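Local coordinates for particle-associated glycoside hydrolase (Acinetobacter phage Fri1, PDB 6C72), which is a phage tailspike that probably cleaves the capsular polysaccharide of Acinetobacter baumannii as a glycosidase, degrading the host capsule during entry, at residues 419-430 with 442-453; 44-55 with 93-101. All coordinates share one frame; numbering follows the deposited sequence.

Contact 1: 419-430 with 442-453; sequences GDFLIEGNRFQD and ASFGVNTFLGTA. With ZN (zinc ion), chain I.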
loop_
_atom_site.group_PDB
_atom_site.type_symbol
_atom_site.label_atom_id
_atom_site.label_comp_id
_atom_site.label_asym_id
_atom_site.label_seq_id
_atom_site.Cartn_x
_atom_site.Cartn_y
_atom_site.Cartn_z
ATOM N N GLY A 419 15.082 12.414 14.325
ATOM C CA GLY A 419 14.066 11.772 15.136
ATOM C C GLY A 419 12.819 11.388 14.380
ATOM O O GLY A 419 12.015 10.606 14.904
ATOM N N ASP A 420 12.637 11.910 13.168
ATOM C CA ASP A 420 11.506 11.527 12.342
ATOM C C ASP A 420 11.795 10.274 11.519
ATOM O O ASP A 420 10.996 9.921 10.654
ATOM C CB ASP A 420 11.090 12.702 11.456
ATOM C CG ASP A 420 10.607 13.885 12.274
ATOM O OD1 ASP A 420 9.811 13.670 13.222
ATOM O OD2 ASP A 420 11.042 15.031 12.007
ATOM N N PHE A 421 12.917 9.608 11.778
ATOM C CA PHE A 421 13.221 8.279 11.246
ATOM C C PHE A 421 12.868 7.251 12.326
ATOM O O PHE A 421 13.534 7.179 13.365
ATOM C CB PHE A 421 14.697 8.199 10.847
ATOM C CG PHE A 421 15.077 6.943 10.099
ATOM C CD1 PHE A 421 14.694 6.755 8.778
ATOM C CD2 PHE A 421 15.847 5.967 10.705
ATOM C CE1 PHE A 421 15.055 5.600 8.081
ATOM C CE2 PHE A 421 16.211 4.813 10.007
ATOM C CZ PHE A 421 15.811 4.633 8.690
ATOM N N LEU A 422 11.812 6.474 12.091
ATOM C CA LEU A 422 11.267 5.560 13.087
ATOM C C LEU A 422 11.776 4.141 12.854
ATOM O O LEU A 422 11.626 3.591 11.758
ATOM C CB LEU A 422 9.737 5.579 13.063
ATOM C CG LEU A 422 9.031 4.603 14.016
ATOM C CD1 LEU A 422 9.451 4.856 15.464
ATOM C CD2 LEU A 422 7.527 4.720 13.887
ATOM N N ILE A 423 12.340 3.549 13.904
ATOM C CA ILE A 423 12.891 2.198 13.889
ATOM C C ILE A 423 12.045 1.356 14.841
ATOM O O ILE A 423 12.107 1.534 16.067
ATOM C CB ILE A 423 14.371 2.197 14.290
ATOM C CG1 ILE A 423 15.172 3.030 13.279
ATOM C CG2 ILE A 423 14.905 0.765 14.447
ATOM C CD1 ILE A 423 16.629 3.143 13.591
ATOM N N GLU A 424 11.249 0.447 14.281
ATOM C CA GLU A 424 10.178 -0.202 15.022
ATOM C C GLU A 424 9.896 -1.591 14.455
ATOM O O GLU A 424 9.871 -1.775 13.236
ATOM C CB GLU A 424 8.918 0.659 14.961
ATOM C CG GLU A 424 7.649 -0.012 15.432
ATOM C CD GLU A 424 6.454 0.930 15.357
ATOM O OE1 GLU A 424 5.955 1.161 14.230
ATOM O OE2 GLU A 424 6.033 1.453 16.420
ATOM N N GLY A 425 9.645 -2.552 15.347
ATOM C CA GLY A 425 9.243 -3.882 14.948
ATOM C C GLY A 425 10.314 -4.733 14.302
ATOM O O GLY A 425 9.980 -5.760 13.708
ATOM N N ASN A 426 11.583 -4.332 14.378
ATOM C CA ASN A 426 12.675 -5.001 13.689
ATOM C C ASN A 426 13.262 -6.136 14.531
ATOM O O ASN A 426 13.153 -6.153 15.757
ATOM C CB ASN A 426 13.764 -3.993 13.327
ATOM C CG ASN A 426 13.245 -2.889 12.411
ATOM O OD1 ASN A 426 13.107 -3.087 11.201
ATOM N ND2 ASN A 426 12.919 -1.740 12.987
ATOM N N ARG A 427 13.896 -7.094 13.847
ATOM C CA ARG A 427 14.662 -8.151 14.494
ATOM C C ARG A 427 16.143 -7.895 14.260
ATOM O O ARG A 427 16.625 -7.971 13.127
ATOM C CB ARG A 427 14.265 -9.528 13.978
ATOM C CG ARG A 427 12.882 -9.910 14.380
ATOM C CD ARG A 427 12.850 -11.373 14.716
ATOM N NE ARG A 427 13.361 -12.154 13.604
ATOM C CZ ARG A 427 13.085 -13.434 13.429
ATOM N NH1 ARG A 427 12.308 -14.063 14.304
ATOM N NH2 ARG A 427 13.575 -14.079 12.379
ATOM N N PHE A 428 16.863 -7.626 15.337
ATOM C CA PHE A 428 18.280 -7.291 15.280
ATOM C C PHE A 428 19.082 -8.499 15.762
ATOM O O PHE A 428 19.198 -8.740 16.968
ATOM C CB PHE A 428 18.574 -6.045 16.114
ATOM C CG PHE A 428 17.980 -4.770 15.553
ATOM C CD1 PHE A 428 18.374 -4.291 14.312
ATOM C CD2 PHE A 428 17.055 -4.035 16.280
ATOM C CE1 PHE A 428 17.834 -3.106 13.801
ATOM C CE2 PHE A 428 16.518 -2.857 15.781
ATOM C CZ PHE A 428 16.906 -2.389 14.546
ATOM N N GLN A 429 19.626 -9.268 14.821
ATOM C CA GLN A 429 20.471 -10.403 15.169
ATOM C C GLN A 429 21.911 -9.927 15.219
ATOM O O GLN A 429 22.505 -9.625 14.176
ATOM C CB GLN A 429 20.329 -11.563 14.188
ATOM C CG GLN A 429 21.100 -12.789 14.659
ATOM C CD GLN A 429 20.828 -14.027 13.834
ATOM O OE1 GLN A 429 20.207 -14.981 14.307
ATOM N NE2 GLN A 429 21.304 -14.025 12.593
ATOM N N ASP A 430 22.462 -9.854 16.434
ATOM C CA ASP A 430 23.830 -9.434 16.718
ATOM C C ASP A 430 24.102 -7.994 16.299
ATOM O O ASP A 430 25.265 -7.581 16.262
ATOM C CB ASP A 430 24.880 -10.346 16.053
ATOM C CG ASP A 430 24.874 -11.777 16.585
ATOM O OD1 ASP A 430 24.577 -11.995 17.774
ATOM O OD2 ASP A 430 25.231 -12.693 15.811
ATOM N N ALA A 442 17.572 8.548 16.028
ATOM C CA ALA A 442 16.318 8.016 15.534
ATOM C C ALA A 442 15.317 7.814 16.668
ATOM O O ALA A 442 15.668 7.752 17.848
ATOM C CB ALA A 442 16.546 6.685 14.814
ATOM N N SER A 443 14.049 7.703 16.282
ATOM C CA SER A 443 13.026 7.229 17.188
ATOM C C SER A 443 13.006 5.710 17.138
ATOM O O SER A 443 13.028 5.118 16.054
ATOM C CB SER A 443 11.657 7.798 16.825
ATOM O OG SER A 443 11.575 9.157 17.208
ATOM N N PHE A 444 12.982 5.090 18.317
ATOM C CA PHE A 444 12.922 3.643 18.465
ATOM C C PHE A 444 11.621 3.283 19.169
ATOM O O PHE A 444 11.340 3.795 20.260
ATOM C CB PHE A 444 14.099 3.127 19.299
ATOM C CG PHE A 444 15.428 3.205 18.606
ATOM C CD1 PHE A 444 16.159 4.388 18.616
ATOM C CD2 PHE A 444 15.965 2.088 17.984
ATOM C CE1 PHE A 444 17.398 4.458 17.975
ATOM C CE2 PHE A 444 17.198 2.149 17.345
ATOM C CZ PHE A 444 17.917 3.328 17.339
ATOM N N GLY A 445 10.840 2.407 18.556
ATOM C CA GLY A 445 9.731 1.750 19.221
ATOM C C GLY A 445 10.152 0.416 19.801
ATOM O O GLY A 445 11.309 0.210 20.181
ATOM N N VAL A 446 9.197 -0.507 19.880
ATOM C CA VAL A 446 9.538 -1.878 20.221
ATOM C C VAL A 446 10.368 -2.479 19.095
ATOM O O VAL A 446 10.025 -2.338 17.915
ATOM C CB VAL A 446 8.270 -2.705 20.463
ATOM C CG1 VAL A 446 8.630 -4.178 20.625
ATOM C CG2 VAL A 446 7.532 -2.201 21.689
ATOM N N ASN A 447 11.473 -3.130 19.456
ATOM C CA ASN A 447 12.281 -3.929 18.541
ATOM C C ASN A 447 12.731 -5.190 19.280
ATOM O O ASN A 447 12.665 -5.270 20.509
ATOM C CB ASN A 447 13.492 -3.147 17.989
ATOM C CG ASN A 447 13.084 -2.005 17.053
ATOM O OD1 ASN A 447 12.791 -2.222 15.872
ATOM N ND2 ASN A 447 13.060 -0.784 17.585
ATOM N N THR A 448 13.145 -6.203 18.521
ATOM C CA THR A 448 13.614 -7.456 19.099
ATOM C C THR A 448 15.123 -7.570 18.936
ATOM O O THR A 448 15.631 -7.535 17.813
ATOM C CB THR A 448 12.915 -8.651 18.459
ATOM O OG1 THR A 448 11.511 -8.536 18.696
ATOM C CG2 THR A 448 13.421 -9.968 19.092
ATOM N N PHE A 449 15.829 -7.775 20.047
ATOM C CA PHE A 449 17.285 -7.842 20.032
ATOM C C PHE A 449 17.719 -9.275 20.301
ATOM O O PHE A 449 17.320 -9.875 21.303
ATOM C CB PHE A 449 17.870 -6.849 21.036
ATOM C CG PHE A 449 17.481 -5.442 20.730
ATOM C CD1 PHE A 449 18.243 -4.671 19.848
ATOM C CD2 PHE A 449 16.314 -4.909 21.240
ATOM C CE1 PHE A 449 17.868 -3.359 19.512
ATOM C CE2 PHE A 449 15.931 -3.602 20.908
ATOM C CZ PHE A 449 16.712 -2.829 20.035
ATOM N N LEU A 450 18.477 -9.841 19.362
ATOM C CA LEU A 450 18.870 -11.243 19.392
ATOM C C LEU A 450 20.384 -11.365 19.423
ATOM O O LEU A 450 21.110 -10.478 18.958
ATOM C CB LEU A 450 18.324 -11.997 18.184
ATOM C CG LEU A 450 16.805 -11.953 18.063
ATOM C CD1 LEU A 450 16.366 -12.357 16.659
ATOM C CD2 LEU A 450 16.211 -12.869 19.117
ATOM N N GLY A 451 20.842 -12.482 19.976
ATOM C CA GLY A 451 22.268 -12.718 20.069
ATOM C C GLY A 451 22.925 -11.645 20.906
ATOM O O GLY A 451 22.454 -11.289 21.995
ATOM N N THR A 452 24.017 -11.096 20.384
ATOM C CA THR A 452 24.770 -10.059 21.072
ATOM C C THR A 452 24.353 -8.642 20.668
ATOM O O THR A 452 25.174 -7.724 20.765
ATOM C CB THR A 452 26.259 -10.255 20.818
ATOM O OG1 THR A 452 26.512 -10.126 19.412
ATOM C CG2 THR A 452 26.678 -11.647 21.274
ATOM N N ALA A 453 23.120 -8.451 20.192
ATOM C CA ALA A 453 22.694 -7.136 19.715
ATOM C C ALA A 453 22.650 -6.107 20.844
ATOM O O ALA A 453 22.256 -6.412 21.973
ATOM C CB ALA A 453 21.320 -7.226 19.051
HETATM ZN ZN ZN I . 3.940 1.755 15.450
HETATM O O HOH W 1 6.571 0.262 18.755
HETATM O O HOH W 2 3.302 2.327 17.765
HETATM O O HOH W 3 4.065 3.557 14.079
#
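Residues 422-429 and 443-450 run parallel, Leu422 and Ile423 pairing with Ser443 and Phe444 and, beyond a bend, Arg427, Phe428 and Gln429 with Thr448, Phe449 and Leu450, where the short strand axes lie 4.7 Å apart and 15° from parallel. At the bend, where Gly425 suits a positive phi, CG of Asn447 stands anti to the carbonyl carbon (chi1 -68°), so its amide can offer donor and acceptor to residues 423-426. Asn447 ND2 bonds Ile423 O nearly straight (2.9 Å), which Gly445 N meets from the opposite face of the carbonyl plane. Asn447 OD1 accepts from Asn426 N and ND2, the amide planes 13° apart; Asn426 ND2 also bonds Phe398 O, one coil back. Asparagines stacked at a turn recur in parallel beta-helices, as in pectate lyases, and this chain winds into such a fold. Phe428 lies alongside Phe449, CD2 to CE1 3.4 Å, the planes near parallel but slid apart; Ile423 CG2 packs on Phe444 CD2 (3.9 Å). Glu424 chelates zinc through OE1 (2.4 Å) and OE2 (2.3 Å). Asp430 OD1 accepts from Thr452 N (2.8 Å) and OG1, and Gly451 suits the positive phi of the type II' turn 450-453.

Contact 2: 44-55 with 93-101; sequences YVAGTGFGGATY and TQAGLRAEL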
loop_
_atom_site.group_PDB
_atom_site.type_symbol
_atom_site.label_atom_id
_atom_site.label_comp_id
_atom_site.label_asym_id
_atom_site.label_seq_id
_atom_site.Cartn_x
_atom_site.Cartn_y
_atom_site.Cartn_z
ATOM N N TYR A 44 9.506 -19.914 -44.456
ATOM C CA TYR A 44 10.080 -18.784 -45.178
ATOM C C TYR A 44 11.212 -19.258 -46.084
ATOM O O TYR A 44 11.147 -19.107 -47.305
ATOM C CB TYR A 44 10.575 -17.714 -44.215
ATOM C CG TYR A 44 10.817 -16.375 -44.882
ATOM C CD1 TYR A 44 11.957 -16.141 -45.641
ATOM C CD2 TYR A 44 9.899 -15.338 -44.742
ATOM C CE1 TYR A 44 12.165 -14.921 -46.237
ATOM C CE2 TYR A 44 10.104 -14.129 -45.325
ATOM C CZ TYR A 44 11.235 -13.920 -46.063
ATOM O OH TYR A 44 11.427 -12.700 -46.643
ATOM N N VAL A 45 12.253 -19.850 -45.501
ATOM C CA VAL A 45 13.309 -20.520 -46.258
ATOM C C VAL A 45 12.992 -22.009 -46.345
ATOM O O VAL A 45 12.733 -22.661 -45.325
ATOM C CB VAL A 45 14.691 -20.281 -45.626
ATOM C CG1 VAL A 45 15.745 -21.117 -46.328
ATOM C CG2 VAL A 45 15.048 -18.809 -45.713
ATOM N N ALA A 46 13.024 -22.546 -47.562
ATOM C CA ALA A 46 12.559 -23.907 -47.802
ATOM C C ALA A 46 13.288 -24.909 -46.919
ATOM O O ALA A 46 14.517 -24.877 -46.797
ATOM C CB ALA A 46 12.745 -24.272 -49.272
ATOM N N GLY A 47 12.510 -25.785 -46.282
ATOM C CA GLY A 47 13.016 -26.876 -45.474
ATOM C C GLY A 47 13.393 -26.533 -44.047
ATOM O O GLY A 47 13.877 -27.420 -43.328
ATOM N N THR A 48 13.170 -25.290 -43.594
ATOM C CA THR A 48 13.540 -24.940 -42.230
ATOM C C THR A 48 12.409 -25.164 -41.238
ATOM O O THR A 48 12.678 -25.323 -40.043
ATOM C CB THR A 48 13.994 -23.471 -42.115
ATOM O OG1 THR A 48 12.911 -22.579 -42.425
ATOM C CG2 THR A 48 15.180 -23.190 -43.027
ATOM N N GLY A 49 11.158 -25.155 -41.690
ATOM C CA GLY A 49 10.039 -25.295 -40.781
ATOM C C GLY A 49 9.677 -24.043 -40.013
ATOM O O GLY A 49 8.775 -24.093 -39.170
ATOM N N PHE A 50 10.360 -22.931 -40.267
ATOM C CA PHE A 50 10.091 -21.655 -39.622
ATOM C C PHE A 50 9.631 -20.649 -40.665
ATOM O O PHE A 50 10.114 -20.661 -41.804
ATOM C CB PHE A 50 11.338 -21.129 -38.911
ATOM C CG PHE A 50 11.765 -21.971 -37.752
ATOM C CD1 PHE A 50 12.599 -23.056 -37.944
ATOM C CD2 PHE A 50 11.325 -21.677 -36.460
ATOM C CE1 PHE A 50 12.990 -23.846 -36.873
ATOM C CE2 PHE A 50 11.712 -22.461 -35.380
ATOM C CZ PHE A 50 12.546 -23.554 -35.591
ATOM N N GLY A 51 8.689 -19.786 -40.277
ATOM C CA GLY A 51 8.344 -18.627 -41.075
ATOM C C GLY A 51 7.160 -18.772 -42.005
ATOM O O GLY A 51 6.857 -17.818 -42.729
ATOM N N GLY A 52 6.491 -19.921 -42.023
ATOM C CA GLY A 52 5.309 -20.061 -42.851
ATOM C C GLY A 52 4.255 -19.026 -42.507
ATOM O O GLY A 52 4.167 -18.547 -41.375
ATOM N N ALA A 53 3.453 -18.664 -43.509
ATOM C CA ALA A 53 2.476 -17.598 -43.339
ATOM C C ALA A 53 1.383 -17.726 -44.397
ATOM O O ALA A 53 1.408 -18.617 -45.255
ATOM C CB ALA A 53 3.155 -16.230 -43.392
ATOM N N THR A 54 0.401 -16.832 -44.301
ATOM C CA THR A 54 -0.736 -16.769 -45.206
ATOM C C THR A 54 -0.726 -15.432 -45.932
ATOM O O THR A 54 -0.502 -14.384 -45.319
ATOM C CB THR A 54 -2.050 -16.957 -44.449
ATOM O OG1 THR A 54 -2.065 -18.263 -43.867
ATOM C CG2 THR A 54 -3.240 -16.820 -45.376
ATOM N N TYR A 55 -0.996 -15.474 -47.232
ATOM C CA TYR A 55 -0.907 -14.302 -48.087
ATOM C C TYR A 55 -2.174 -14.150 -48.915
ATOM O O TYR A 55 -2.898 -15.118 -49.166
ATOM C CB TYR A 55 0.311 -14.392 -49.012
ATOM C CG TYR A 55 1.625 -14.529 -48.274
ATOM C CD1 TYR A 55 2.061 -15.766 -47.806
ATOM C CD2 TYR A 55 2.441 -13.420 -48.058
ATOM C CE1 TYR A 55 3.263 -15.895 -47.128
ATOM C CE2 TYR A 55 3.651 -13.540 -47.394
ATOM C CZ TYR A 55 4.050 -14.780 -46.931
ATOM O OH TYR A 55 5.244 -14.901 -46.272
ATOM N N THR A 93 10.171 -14.778 -37.827
ATOM C CA THR A 93 10.575 -15.699 -38.883
ATOM C C THR A 93 9.786 -15.469 -40.169
ATOM O O THR A 93 10.278 -15.781 -41.263
ATOM C CB THR A 93 10.408 -17.143 -38.419
ATOM O OG1 THR A 93 9.073 -17.332 -37.940
ATOM C CG2 THR A 93 11.423 -17.499 -37.332
ATOM N N GLN A 94 8.575 -14.926 -40.071
ATOM C CA GLN A 94 7.786 -14.652 -41.267
ATOM C C GLN A 94 8.270 -13.418 -42.024
ATOM O O GLN A 94 7.683 -13.078 -43.062
ATOM C CB GLN A 94 6.304 -14.513 -40.894
ATOM C CG GLN A 94 5.721 -15.798 -40.288
ATOM C CD GLN A 94 4.330 -15.616 -39.697
ATOM O OE1 GLN A 94 4.050 -14.625 -39.019
ATOM N NE2 GLN A 94 3.454 -16.576 -39.947
ATOM N N ALA A 95 9.308 -12.737 -41.529
ATOM C CA ALA A 95 10.022 -11.715 -42.285
ATOM C C ALA A 95 11.406 -12.178 -42.705
ATOM O O ALA A 95 12.197 -11.374 -43.206
ATOM C CB ALA A 95 10.139 -10.425 -41.477
ATOM N N GLY A 96 11.727 -13.448 -42.500
ATOM C CA GLY A 96 13.001 -13.990 -42.903
ATOM C C GLY A 96 14.013 -14.150 -41.794
ATOM O O GLY A 96 15.131 -14.589 -42.068
ATOM N N LEU A 97 13.667 -13.813 -40.555
ATOM C CA LEU A 97 14.621 -13.960 -39.464
ATOM C C LEU A 97 15.031 -15.426 -39.310
ATOM O O LEU A 97 14.186 -16.325 -39.342
ATOM C CB LEU A 97 14.014 -13.428 -38.169
ATOM C CG LEU A 97 14.986 -13.309 -36.998
ATOM C CD1 LEU A 97 15.020 -11.863 -36.520
ATOM C CD2 LEU A 97 14.574 -14.233 -35.881
ATOM N N ARG A 98 16.332 -15.674 -39.176
ATOM C CA ARG A 98 16.822 -17.040 -39.079
ATOM C C ARG A 98 16.720 -17.529 -37.640
ATOM O O ARG A 98 17.256 -16.897 -36.726
ATOM C CB ARG A 98 18.268 -17.135 -39.577
ATOM C CG ARG A 98 18.444 -17.101 -41.106
ATOM C CD ARG A 98 19.934 -17.136 -41.521
ATOM N NE ARG A 98 20.593 -18.397 -41.155
ATOM C CZ ARG A 98 21.868 -18.699 -41.418
ATOM N NH1 ARG A 98 22.649 -17.829 -42.060
ATOM N NH2 ARG A 98 22.358 -19.885 -41.050
ATOM N N ALA A 99 16.047 -18.662 -37.441
ATOM C CA ALA A 99 15.757 -19.178 -36.106
ATOM C C ALA A 99 16.832 -20.151 -35.616
ATOM O O ALA A 99 17.673 -20.635 -36.381
ATOM C CB ALA A 99 14.398 -19.876 -36.079
ATOM N N GLU A 100 16.789 -20.422 -34.311
ATOM C CA GLU A 100 17.607 -21.448 -33.654
ATOM C C GLU A 100 19.093 -21.323 -33.973
ATOM O O GLU A 100 19.818 -22.315 -34.008
ATOM C CB GLU A 100 17.115 -22.847 -34.004
ATOM C CG GLU A 100 15.644 -23.024 -33.775
ATOM C CD GLU A 100 15.349 -24.231 -32.916
ATOM O OE1 GLU A 100 15.546 -24.140 -31.679
ATOM O OE2 GLU A 100 14.940 -25.277 -33.479
ATOM N N LEU A 101 19.567 -20.107 -34.201
ATOM C CA LEU A 101 20.985 -19.894 -34.428
ATOM C C LEU A 101 21.745 -19.982 -33.108
ATOM O O LEU A 101 21.204 -19.710 -32.038
ATOM C CB LEU A 101 21.200 -18.540 -35.104
ATOM C CG LEU A 101 20.719 -18.497 -36.562
ATOM C CD1 LEU A 101 20.965 -17.139 -37.211
ATOM C CD2 LEU A 101 21.398 -19.604 -37.383
HETATM O O HOH W 4 6.683 -12.650 -45.591
#
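Thr93 opens the contact by setting its CG2 against Phe50 CB (4.0 Å) while its CB rests on the backbone of Gly51, a glycine suited to its positive phi and to lying so close to Thr93 O. Next, Gln94 reaches along residues 51-53: with CG anti to its own carbonyl carbon (chi1 -62°) and the chain extended beyond, NE2 points straight at Gly52 O, in the planes of both the amide and the carbonyl, though the length, 2.5 Å, is doubtful. The other end of that amide, OE1, accepts from His91 N, which fixes its rotation, and a water links Gln94 O to Tyr55 OH. Residues 93-95 belong to a 3-10 segment that follows strand 89-91, the first strand of the beta-helix, so the contact seats the small N-terminal sheet domain on the beginning of the beta-helix; Ala95 turns away to pack on helix 110-122. Gly96 places its CA over the centre of one face of the Tyr44 ring, 3.4 Å from the centroid, a CH-pi contact so close that a residue with no side chain suits it; Tyr44 OH bonds Gly67 O. Farther on, the small methyl of Ala99 sits over a face of Phe50, CB 3.7 Å from the ring centroid. Glu100, seen to bind zinc at a site shared with Asp152 although this chain holds none there, brings OE2 to that ring's edge, 3.6 Å from Phe50 CZ.

Going from the N terminus, contact 2 comes first: it closes a loop of 37 residues holding most of strand 54-58, strands 70-72, 80-83 and 89-91, and so ties the N-terminal mixed sheet to the start of the beta-helix. The chain then passes helix 110-122 and winds through coil after coil before contact 1 closes a much shorter loop of 11 residues around helix 438-441, joining consecutive coils near the far end, ahead of the C-terminal antiparallel sheets. The loops are in series and neither nest nor cross. The centres of contact 1 and contact 2 are about 61 Å apart, on opposite sides of the chain's centre. The nearest atoms of contact 1 and contact 2 are about 45 Å apart.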